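Local coordinates for protein DNA gyrase, B subunit, truncated (Myxococcus xanthus, PDB 3CWV) that probably takes part in the ATP-dependent breakage, passage and rejoining of double-stranded DNA as a gyrase B subunit, at residues 262-268 with 319-323. Residue numbers count along the deposited sequence, not the author numbering.
Sequences TVRHGAH and TKELL
Residues 262-268 and 319-323 run side by side in the same direction, with CA-CA distances of 4.5 Å for both Thr-262/Glu-321 and Gly-266/Leu-323. Thr-262 to His-265 form a type I turn, closed by His-265 N to Thr-262 O at 2.9 Å; Gly-266 then occupies the N-cap position of helix 267-284.

Backbone hydrogen bonds set the register. Arg-264 N donates to Glu-321 O (2.9 Å). Leu-323 N donates to His-265 O (2.9 Å) and Leu-323 O accepts from Ala-267 N (3.0 Å), so Leu-323 brackets Gly-266 in a single parallel bridge. Gly-266 has phi/psi 121/-155°, and an ideal CB there would lie 2.3 Å from Leu-323 O; both facts require glycine.

Polar side chains secure the outer end. Arg-264 (m, t, m) makes a salt bridge from NE to Glu-321 OE1 (2.9 Å, 167° at hydrogen), while its NH1 bonds weakly to Thr-319 OG1 (3.2 Å). That hydroxyl also accepts from Glu-321 N (3.2 Å), forming an ST turn.

Apolar packing fills the inner end. With chi1 at 50° (p), His-268 presents a ring face to Leu-323 (t, p): CD2 of Leu-323 sits 3.6 Å from the ring centroid, 23° off its normal, a CH-pi contact. Val-306 of strand 300-307 and Leu-328 of helix 328-345 touch both side chains.

The parallel bridge thus ties the turn between edge strand 260-261 and helix 267-284 to the loop preceding helix 328-345. By sequence, Thr-319 and Lys-320 probably belong to the counterpart of the QTK loop in the S5-fold transducer domain of GyrB proteins.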
# COMPACT_ATOMS: atom_id res chain seq x y z
N THR A 262 -2.89 2.82 -9.20
CA THR A 262 -3.79 3.48 -10.13
C THR A 262 -3.22 3.16 -11.50
O THR A 262 -2.40 3.92 -12.03
CB THR A 262 -3.84 5.02 -9.88
OG1 THR A 262 -2.50 5.51 -9.67
CG2 THR A 262 -4.66 5.36 -8.61
N VAL A 263 -3.65 2.03 -12.08
CA VAL A 263 -3.08 1.58 -13.36
C VAL A 263 -3.31 2.52 -14.55
O VAL A 263 -2.62 2.39 -15.56
CB VAL A 263 -3.48 0.12 -13.76
CG1 VAL A 263 -3.05 -0.87 -12.69
CG2 VAL A 263 -5.00 0.01 -14.01
N ARG A 264 -4.27 3.45 -14.45
CA ARG A 264 -4.44 4.48 -15.49
C ARG A 264 -4.09 5.89 -14.97
O ARG A 264 -4.52 6.91 -15.52
CB ARG A 264 -5.84 4.42 -16.13
CG ARG A 264 -6.10 3.08 -16.85
CD ARG A 264 -7.46 3.05 -17.60
NE ARG A 264 -8.58 2.97 -16.66
CZ ARG A 264 -9.38 3.99 -16.34
NH1 ARG A 264 -10.37 3.82 -15.48
NH2 ARG A 264 -9.20 5.18 -16.91
N HIS A 265 -3.29 5.92 -13.92
CA HIS A 265 -2.60 7.14 -13.50
C HIS A 265 -3.59 8.22 -13.10
O HIS A 265 -4.41 7.97 -12.23
CB HIS A 265 -1.56 7.56 -14.56
CG HIS A 265 -0.61 6.45 -14.92
ND1 HIS A 265 0.13 5.79 -13.97
CD2 HIS A 265 -0.34 5.85 -16.10
CE1 HIS A 265 0.84 4.83 -14.55
NE2 HIS A 265 0.57 4.85 -15.85
N GLY A 266 -3.52 9.41 -13.68
CA GLY A 266 -4.38 10.49 -13.24
C GLY A 266 -3.62 11.71 -12.76
O GLY A 266 -2.47 11.93 -13.14
N ALA A 267 -4.26 12.48 -11.89
CA ALA A 267 -3.80 13.83 -11.56
C ALA A 267 -2.43 13.88 -10.88
O ALA A 267 -1.67 14.81 -11.12
CB ALA A 267 -4.85 14.53 -10.69
N HIS A 268 -2.13 12.89 -10.05
CA HIS A 268 -0.84 12.82 -9.36
C HIS A 268 0.29 12.65 -10.39
O HIS A 268 1.29 13.38 -10.37
CB HIS A 268 -0.81 11.70 -8.29
CG HIS A 268 -1.29 10.36 -8.78
ND1 HIS A 268 -0.90 9.17 -8.20
CD2 HIS A 268 -2.15 10.02 -9.77
CE1 HIS A 268 -1.50 8.16 -8.81
NE2 HIS A 268 -2.27 8.65 -9.76
N THR A 319 -13.94 2.08 -11.12
CA THR A 319 -12.81 1.15 -11.22
C THR A 319 -11.65 1.59 -10.30
O THR A 319 -10.80 0.77 -9.96
CB THR A 319 -12.25 1.05 -12.64
OG1 THR A 319 -11.62 2.29 -12.99
CG2 THR A 319 -13.35 0.70 -13.70
N LYS A 320 -11.64 2.87 -9.93
CA LYS A 320 -10.55 3.48 -9.13
C LYS A 320 -9.18 3.37 -9.80
O LYS A 320 -8.14 3.31 -9.14
CB LYS A 320 -10.50 2.92 -7.72
CG LYS A 320 -11.81 3.09 -6.96
CD LYS A 320 -11.79 2.20 -5.74
CE LYS A 320 -11.56 2.99 -4.48
NZ LYS A 320 -12.85 3.53 -3.97
N GLU A 321 -9.17 3.33 -11.13
CA GLU A 321 -7.92 3.16 -11.85
C GLU A 321 -7.28 4.49 -12.19
O GLU A 321 -6.09 4.53 -12.52
CB GLU A 321 -8.13 2.29 -13.09
CG GLU A 321 -8.49 0.87 -12.73
CD GLU A 321 -8.97 0.04 -13.91
OE1 GLU A 321 -9.10 0.59 -15.03
OE2 GLU A 321 -9.21 -1.16 -13.72
N LEU A 322 -8.04 5.58 -12.08
CA LEU A 322 -7.56 6.91 -12.49
C LEU A 322 -7.91 7.94 -11.42
O LEU A 322 -9.08 8.24 -11.16
CB LEU A 322 -8.18 7.32 -13.85
CG LEU A 322 -7.56 8.49 -14.62
CD1 LEU A 322 -7.71 8.29 -16.14
CD2 LEU A 322 -8.14 9.84 -14.19
N LEU A 323 -6.89 8.50 -10.81
CA LEU A 323 -7.07 9.50 -9.75
C LEU A 323 -7.52 10.87 -10.29
O LEU A 323 -6.95 11.37 -11.25
CB LEU A 323 -5.75 9.64 -8.98
CG LEU A 323 -5.82 10.42 -7.67
CD1 LEU A 323 -6.47 9.56 -6.60
CD2 LEU A 323 -4.40 10.83 -7.28